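Local coordinates for acyl-CoA dehydrogenase domain protein Tcur3481 (PDB 6WY9) that binds FAD and, as a member of the acyl-CoA dehydrogenase family, probably oxidises acyl-CoA substrates, at residues V92-I97 against R117-A122; H162-A167 against L175-A180; A180-L185 against A205-A210. All coordinates share one frame; numbering follows the deposited sequence.

Interaction 1: V92-I97 against R117-A122; sequences VAALAI and RRLTVA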
loop_
_atom_site.group_PDB
_atom_site.type_symbol
_atom_site.label_atom_id
_atom_site.label_comp_id
_atom_site.label_asym_id
_atom_site.label_seq_id
_atom_site.Cartn_x
_atom_site.Cartn_y
_atom_site.Cartn_z
ATOM N N VAL B 92 15.466 27.417 10.923
ATOM C CA VAL B 92 14.373 27.890 10.067
ATOM C C VAL B 92 13.909 29.281 10.517
ATOM O O VAL B 92 13.684 30.179 9.691
ATOM C CB VAL B 92 13.207 26.870 10.035
ATOM C CG1 VAL B 92 11.980 27.436 9.311
ATOM C CG2 VAL B 92 13.643 25.511 9.364
ATOM N N ALA B 93 13.761 29.496 11.828
ATOM C CA ALA B 93 13.396 30.843 12.265
ATOM C C ALA B 93 14.457 31.842 11.842
ATOM O O ALA B 93 14.134 32.954 11.399
ATOM C CB ALA B 93 13.191 30.887 13.780
ATOM N N ALA B 94 15.740 31.454 11.943
ATOM C CA ALA B 94 16.801 32.405 11.627
ATOM C C ALA B 94 16.834 32.715 10.135
ATOM O O ALA B 94 17.104 33.857 9.734
ATOM C CB ALA B 94 18.163 31.873 12.106
ATOM N N LEU B 95 16.602 31.699 9.300
ATOM C CA LEU B 95 16.507 31.930 7.864
ATOM C C LEU B 95 15.306 32.803 7.515
ATOM O O LEU B 95 15.391 33.643 6.613
ATOM C CB LEU B 95 16.452 30.591 7.119
ATOM C CG LEU B 95 17.750 29.786 7.052
ATOM C CD1 LEU B 95 17.492 28.453 6.256
ATOM C CD2 LEU B 95 18.807 30.618 6.383
ATOM N N ALA B 96 14.180 32.641 8.222
ATOM C CA ALA B 96 13.047 33.552 8.033
ATOM C C ALA B 96 13.431 34.985 8.380
ATOM O O ALA B 96 13.016 35.938 7.697
ATOM C CB ALA B 96 11.857 33.116 8.886
ATOM N N ILE B 97 14.203 35.168 9.457
ATOM C CA ILE B 97 14.627 36.523 9.813
ATOM C C ILE B 97 15.583 37.060 8.767
ATOM O O ILE B 97 15.539 38.245 8.388
ATOM C CB ILE B 97 15.270 36.551 11.213
ATOM C CG1 ILE B 97 14.191 36.328 12.275
ATOM C CG2 ILE B 97 15.972 37.916 11.436
ATOM C CD1 ILE B 97 14.736 35.864 13.628
ATOM N N ARG B 117 21.937 32.325 21.424
ATOM C CA ARG B 117 20.550 32.724 21.174
ATOM C C ARG B 117 19.852 31.648 20.366
ATOM O O ARG B 117 20.236 31.391 19.221
ATOM C CB ARG B 117 20.471 34.041 20.402
ATOM C CG ARG B 117 19.045 34.507 20.122
ATOM C CD ARG B 117 18.971 35.752 19.208
ATOM N NE ARG B 117 20.009 36.741 19.510
ATOM C CZ ARG B 117 19.896 37.714 20.407
ATOM N NH1 ARG B 117 20.898 38.560 20.577
ATOM N NH2 ARG B 117 18.793 37.844 21.132
ATOM N N ARG B 118 18.824 31.037 20.946
ATOM C CA ARG B 118 18.014 30.058 20.229
ATOM C C ARG B 118 16.624 30.632 20.001
ATOM O O ARG B 118 16.196 31.581 20.664
ATOM C CB ARG B 118 17.904 28.731 20.975
ATOM C CG ARG B 118 19.265 28.015 21.183
ATOM C CD ARG B 118 19.098 26.530 21.472
ATOM N NE ARG B 118 18.265 26.236 22.647
ATOM C CZ ARG B 118 18.762 25.881 23.832
ATOM N NH1 ARG B 118 20.079 25.783 23.991
ATOM N NH2 ARG B 118 17.953 25.632 24.864
ATOM N N LEU B 119 15.919 30.007 19.068
ATOM C CA LEU B 119 14.603 30.442 18.642
ATOM C C LEU B 119 13.731 29.214 18.519
ATOM O O LEU B 119 14.217 28.079 18.528
ATOM C CB LEU B 119 14.664 31.172 17.297
ATOM C CG LEU B 119 15.609 32.371 17.363
ATOM C CD1 LEU B 119 16.052 32.732 15.969
ATOM C CD2 LEU B 119 14.794 33.462 17.958
ATOM N N THR B 120 12.429 29.443 18.396
ATOM C CA THR B 120 11.571 28.378 17.899
ATOM C C THR B 120 10.470 29.026 17.074
ATOM O O THR B 120 10.379 30.253 16.967
ATOM C CB THR B 120 11.025 27.498 19.048
ATOM O OG1 THR B 120 10.230 26.442 18.500
ATOM C CG2 THR B 120 10.179 28.338 20.038
ATOM N N VAL B 121 9.655 28.178 16.450
ATOM C CA VAL B 121 8.562 28.636 15.610
ATOM C C VAL B 121 7.272 28.001 16.106
ATOM O O VAL B 121 7.247 26.813 16.465
ATOM C CB VAL B 121 8.823 28.292 14.134
ATOM C CG1 VAL B 121 10.134 28.921 13.735
ATOM C CG2 VAL B 121 8.873 26.742 13.913
ATOM N N ALA B 122 6.210 28.798 16.097
ATOM C CA ALA B 122 4.880 28.427 16.573
ATOM C C ALA B 122 3.962 28.545 15.360
ATOM O O ALA B 122 3.368 29.591 15.104
ATOM C CB ALA B 122 4.436 29.328 17.748
#
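The carbonyl O of A93 takes the backbone N of I97 at 2.9 Å, closing the helical turn that sets both side chains against L119. Helix 87-100 lies across strand 118-122 almost at a right angle, 88° between the two short axes, which come within 8.0 Å of each other. At the crossing, A93 points its methyl toward the strand. That CB rests 3.6 Å from CG1 of V121 and 3.8 Å from CB of L119, so one methyl of the helix meets two side chains from the same face of the strand. T120, between them, points away and gives its OG1 to the carbonyl O of P155.

L119 carries the rest of the contact. Its CG is anti to the carbonyl carbon (chi1 -57°), and from it CD1 also touches the A93 methyl and meets CD1 of I97 tip to tip at 4.1 Å. The same CD1 lies 4.2 Å from the backbone N of A94. In V121 it is CG1 that does the touching, placed beside the backbone N by chi1 of -57°. The carbonyl O of L119 turns to the helix as well, accepting a hydrogen bond from OG1 of T90.

On the flanks, A94, I97 and L119 also pack on helix 109-113, while V92 leans on helix 215-248. The contact thus joins a helix of the N-terminal helical domain to the first strand of the middle beta domain of the acyl-CoA dehydrogenase fold. The touching side chains that face each other are all aliphatic and all buried, so between the two segments cohesion rests on apolar van der Waals packing, closest at the A93 methyl, with the T90 hydrogen bond adding a polar tie just outside them.

Interaction 2: H162-A167 against L175-A180; sequences HLLVSA and LFLVDA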
loop_
_atom_site.group_PDB
_atom_site.type_symbol
_atom_site.label_atom_id
_atom_site.label_comp_id
_atom_site.label_asym_id
_atom_site.label_seq_id
_atom_site.Cartn_x
_atom_site.Cartn_y
_atom_site.Cartn_z
ATOM N N HIS B 162 13.301 33.912 21.650
ATOM C CA HIS B 162 12.318 34.526 20.779
ATOM C C HIS B 162 11.625 33.434 19.990
ATOM O O HIS B 162 12.201 32.370 19.743
ATOM C CB HIS B 162 12.940 35.516 19.793
ATOM C CG HIS B 162 14.037 36.344 20.374
ATOM N ND1 HIS B 162 13.807 37.545 21.003
ATOM C CD2 HIS B 162 15.375 36.152 20.405
ATOM C CE1 HIS B 162 14.957 38.058 21.406
ATOM N NE2 HIS B 162 15.926 37.234 21.051
ATOM N N LEU B 163 10.387 33.718 19.592
ATOM C CA LEU B 163 9.550 32.826 18.805
ATOM C C LEU B 163 9.008 33.574 17.596
ATOM O O LEU B 163 8.600 34.731 17.708
ATOM C CB LEU B 163 8.353 32.314 19.611
ATOM C CG LEU B 163 8.533 31.674 20.988
ATOM C CD1 LEU B 163 8.609 32.764 22.043
ATOM C CD2 LEU B 163 7.348 30.729 21.261
ATOM N N LEU B 164 8.986 32.905 16.444
ATOM C CA LEU B 164 8.186 33.361 15.322
ATOM C C LEU B 164 6.815 32.702 15.419
ATOM O O LEU B 164 6.717 31.465 15.421
ATOM C CB LEU B 164 8.862 33.015 13.997
ATOM C CG LEU B 164 10.287 33.499 13.835
ATOM C CD1 LEU B 164 10.768 33.257 12.421
ATOM C CD2 LEU B 164 10.418 35.033 14.231
ATOM N N VAL B 165 5.764 33.520 15.462
ATOM C CA VAL B 165 4.385 33.091 15.709
ATOM C C VAL B 165 3.536 33.479 14.500
ATOM O O VAL B 165 3.501 34.657 14.138
ATOM C CB VAL B 165 3.813 33.772 16.970
ATOM C CG1 VAL B 165 2.298 33.437 17.163
ATOM C CG2 VAL B 165 4.647 33.441 18.202
ATOM N N SER B 166 2.825 32.511 13.905
ATOM C CA SER B 166 1.921 32.828 12.808
ATOM C C SER B 166 0.567 33.281 13.368
ATOM O O SER B 166 0.073 32.737 14.367
ATOM C CB SER B 166 1.782 31.608 11.865
ATOM O OG SER B 166 1.047 30.558 12.465
ATOM N N ALA B 167 -0.002 34.324 12.754
ATOM C CA ALA B 167 -1.268 34.931 13.175
ATOM C C ALA B 167 -1.919 35.636 11.984
ATOM O O ALA B 167 -1.248 36.005 11.016
ATOM C CB ALA B 167 -1.062 35.926 14.328
ATOM N N LEU B 175 3.589 36.473 9.815
ATOM C CA LEU B 175 4.544 35.891 10.745
ATOM C C LEU B 175 5.141 37.024 11.583
ATOM O O LEU B 175 5.539 38.073 11.043
ATOM C CB LEU B 175 5.624 35.079 9.986
ATOM C CG LEU B 175 6.486 34.079 10.769
ATOM C CD1 LEU B 175 5.611 33.006 11.411
ATOM C CD2 LEU B 175 7.537 33.419 9.861
ATOM N N PHE B 176 5.170 36.827 12.906
ATOM C CA PHE B 176 5.509 37.886 13.855
ATOM C C PHE B 176 6.529 37.382 14.855
ATOM O O PHE B 176 6.391 36.269 15.370
ATOM C CB PHE B 176 4.279 38.361 14.631
ATOM C CG PHE B 176 3.144 38.802 13.756
ATOM C CD1 PHE B 176 2.314 37.864 13.134
ATOM C CD2 PHE B 176 2.901 40.153 13.574
ATOM C CE1 PHE B 176 1.250 38.301 12.325
ATOM C CE2 PHE B 176 1.868 40.600 12.784
ATOM C CZ PHE B 176 1.033 39.676 12.166
ATOM N N LEU B 177 7.523 38.220 15.161
ATOM C CA LEU B 177 8.544 37.897 16.145
ATOM C C LEU B 177 8.094 38.292 17.547
ATOM O O LEU B 177 7.634 39.423 17.778
ATOM C CB LEU B 177 9.861 38.593 15.803
ATOM C CG LEU B 177 11.056 38.128 16.642
ATOM C CD1 LEU B 177 12.299 38.035 15.788
ATOM C CD2 LEU B 177 11.279 39.099 17.799
ATOM N N VAL B 178 8.275 37.377 18.494
ATOM C CA VAL B 178 7.862 37.603 19.873
ATOM C C VAL B 178 9.013 37.256 20.804
ATOM O O VAL B 178 9.666 36.218 20.632
ATOM C CB VAL B 178 6.616 36.760 20.211
ATOM C CG1 VAL B 178 6.309 36.870 21.668
ATOM C CG2 VAL B 178 5.437 37.229 19.369
ATOM N N ASP B 179 9.238 38.092 21.808
ATOM C CA ASP B 179 10.222 37.752 22.831
ATOM C C ASP B 179 9.616 36.745 23.801
ATOM O O ASP B 179 8.420 36.797 24.104
ATOM C CB ASP B 179 10.710 39.017 23.551
ATOM C CG ASP B 179 11.534 39.905 22.630
ATOM O OD1 ASP B 179 12.193 39.362 21.718
ATOM O OD2 ASP B 179 11.496 41.132 22.779
ATOM N N ALA B 180 10.436 35.786 24.242
ATOM C CA ALA B 180 9.931 34.698 25.081
ATOM C C ALA B 180 9.499 35.175 26.459
ATOM O O ALA B 180 8.795 34.435 27.152
ATOM C CB ALA B 180 10.987 33.605 25.256
#
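Strands 160-169 and 172-179 form a beta hairpin, and H162 and D179 stand side by side, pointing the same way, at the end of the pairing away from its turn. ND1 of H162 donates to OD1 of D179 over a short 2.5 Å, with an N-H...O angle of 141°. The acceptor lies in the imidazole plane, while ND1 meets OD1 on the anti side of the carboxylate, somewhat out of the carboxylate plane, with the two flat groups turned 60° apart. NE2 is hydrogen-bonded to NH2 of R117, so both ring nitrogens are held and the ring's rotation is probably fixed.

Two hydrogen-bonded pairs, L163 with V178 and V165 with F176, stitch the backbones together; V165 N to F176 O is 2.8 Å. In the middle beta domain of this fold the hairpin has a different neighbour on each face: S166 and L175 pack on helix 215-248, while V165 and V178 pack on L147 of strand 144-154.

On the helix-facing side, CD2 of L164 meets CD1 of L177 at 3.9 Å. L175 has CG anti to the backbone N (chi1 -163°), and its CD1 lies 3.8 Å from the backbone N of S166. On the other face, CG2 of V165 touches CG2 of V178 at 4.0 Å. The F176 ring offers its edge to two carbonyls, CD1 to V165 O and CE1 to A167 O at 3.6 Å, and meets W145 edge-to-face.

Interaction 3: A180-L185 against A205-A210; sequences ADAPGL and AVPARA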
loop_
_atom_site.group_PDB
_atom_site.type_symbol
_atom_site.label_atom_id
_atom_site.label_comp_id
_atom_site.label_asym_id
_atom_site.label_seq_id
_atom_site.Cartn_x
_atom_site.Cartn_y
_atom_site.Cartn_z
ATOM N N ALA B 180 10.436 35.786 24.242
ATOM C CA ALA B 180 9.931 34.698 25.081
ATOM C C ALA B 180 9.499 35.175 26.459
ATOM O O ALA B 180 8.795 34.435 27.152
ATOM C CB ALA B 180 10.987 33.605 25.256
ATOM N N ASP B 181 9.941 36.365 26.876
ATOM C CA ASP B 181 9.549 37.002 28.129
ATOM C C ASP B 181 8.514 38.112 27.919
ATOM O O ASP B 181 8.290 38.923 28.826
ATOM C CB ASP B 181 10.780 37.562 28.840
ATOM C CG ASP B 181 11.499 38.611 28.009
ATOM O OD1 ASP B 181 11.146 38.771 26.820
ATOM O OD2 ASP B 181 12.404 39.281 28.532
ATOM N N ALA B 182 7.886 38.160 26.746
ATOM C CA ALA B 182 6.906 39.202 26.450
ATOM C C ALA B 182 5.742 39.163 27.442
ATOM O O ALA B 182 5.305 38.074 27.843
ATOM C CB ALA B 182 6.366 39.031 25.026
ATOM N N PRO B 183 5.175 40.316 27.814
ATOM C CA PRO B 183 3.979 40.293 28.664
ATOM C C PRO B 183 2.807 39.662 27.921
ATOM O O PRO B 183 2.678 39.772 26.698
ATOM C CB PRO B 183 3.723 41.775 28.984
ATOM C CG PRO B 183 4.401 42.542 27.911
ATOM C CD PRO B 183 5.522 41.672 27.360
ATOM N N GLY B 184 1.961 38.968 28.676
ATOM C CA GLY B 184 0.841 38.253 28.091
ATOM C C GLY B 184 1.170 36.911 27.467
ATOM O O GLY B 184 0.273 36.261 26.913
ATOM N N LEU B 185 2.412 36.456 27.533
ATOM C CA LEU B 185 2.791 35.191 26.923
ATOM C C LEU B 185 2.952 34.145 28.014
ATOM O O LEU B 185 3.635 34.396 29.009
ATOM C CB LEU B 185 4.096 35.357 26.152
ATOM C CG LEU B 185 4.599 34.156 25.389
ATOM C CD1 LEU B 185 3.723 34.028 24.149
ATOM C CD2 LEU B 185 6.044 34.403 25.038
ATOM N N ALA B 205 -2.836 39.342 24.096
ATOM C CA ALA B 205 -2.469 40.677 23.637
ATOM C C ALA B 205 -0.959 40.883 23.746
ATOM O O ALA B 205 -0.476 41.885 24.283
ATOM C CB ALA B 205 -3.235 41.751 24.411
ATOM N N VAL B 206 -0.214 39.918 23.226
ATOM C CA VAL B 206 1.243 39.886 23.391
ATOM C C VAL B 206 1.880 40.856 22.399
ATOM O O VAL B 206 1.585 40.781 21.199
ATOM C CB VAL B 206 1.784 38.472 23.174
ATOM C CG1 VAL B 206 3.300 38.486 23.324
ATOM C CG2 VAL B 206 1.140 37.435 24.127
ATOM N N PRO B 207 2.779 41.728 22.836
ATOM C CA PRO B 207 3.471 42.613 21.884
ATOM C C PRO B 207 4.306 41.823 20.884
ATOM O O PRO B 207 4.971 40.839 21.239
ATOM C CB PRO B 207 4.349 43.481 22.788
ATOM C CG PRO B 207 3.712 43.386 24.138
ATOM C CD PRO B 207 3.132 42.015 24.235
ATOM N N ALA B 208 4.259 42.253 19.621
ATOM C CA ALA B 208 4.997 41.558 18.570
ATOM C C ALA B 208 5.349 42.521 17.454
ATOM O O ALA B 208 4.753 43.592 17.318
ATOM C CB ALA B 208 4.220 40.382 17.964
ATOM N N ARG B 209 6.307 42.095 16.636
ATOM C CA ARG B 209 6.787 42.857 15.493
ATOM C C ARG B 209 6.669 41.982 14.260
ATOM O O ARG B 209 7.059 40.810 14.292
ATOM C CB ARG B 209 8.242 43.275 15.683
ATOM C CG ARG B 209 8.528 43.954 17.005
ATOM C CD ARG B 209 7.867 45.313 17.048
ATOM N NE ARG B 209 8.450 46.224 16.068
ATOM C CZ ARG B 209 8.188 47.530 16.006
ATOM N NH1 ARG B 209 7.351 48.086 16.871
ATOM N NH2 ARG B 209 8.770 48.279 15.078
ATOM N N ALA B 210 6.145 42.539 13.175
ATOM C CA ALA B 210 5.939 41.741 11.971
ATOM C C ALA B 210 7.251 41.491 11.227
ATOM O O ALA B 210 8.178 42.313 11.253
ATOM C CB ALA B 210 4.935 42.435 11.045
#
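A182 and V206 make the tightest of the apolar contacts here, where the loop between strands 172-179 and 185-191 lies against the start of strand 206-210 in the beta domain. CB of A182 sits 3.5 Å from CG1 of V206, which stands anti to its own backbone N (chi1 179°). The other branch, CG2, lies 4.1 Å from CB of L185, so the two methyls of V206 reach different residues of the loop. The rings of P183 and P207 also cross obliquely, CG of the first 3.9 Å from CD of the second.

Carbonyl oxygens supply a second set of contacts. P183 O lies 3.4 Å from CD of P207, and G184 O comes to 3.1 Å from CG2 of V206, a tight contact of oxygen on methyl. An alanine in place of V206 would probably open a gap beside the CB atoms of A182 and L185 and leave G184 O without that methyl against it.

A182 to L185 is a type II turn, closed by a weak L185 N to A182 O bond of 3.3 Å, and G184 takes the positive phi (80°) that suits glycine there; a CB on it would also press on V206. On the strand side, A205 and V206 both face L147 in a G1 bulge. Lacking hydrogen bonds between the segments, the loop holds to strand 206-210 by the fit of methyls, proline rings and carbonyls at the protein surface.

The three contacts follow in series along the chain, the second and third meeting at A180, and all reach the same mixed sheet. Centres of interactions 1 and 2 are about 9 Å apart: strands 118-122 and 160-169 run parallel as neighbours, A122 N probably hydrogen-bonded to L164 O. Interaction 2 passes to interaction 3, about 8 Å away between centres, through that residue and the antiparallel pairing of strands 172-179 and 206-210, with L177 N probably hydrogen-bonded to R209 O. The centres of interactions 1 and 3 lie about 16 Å apart, without touch. Together they lead from the buried helix-sheet junction through the beta domain to its surface, away from the flavin pocket.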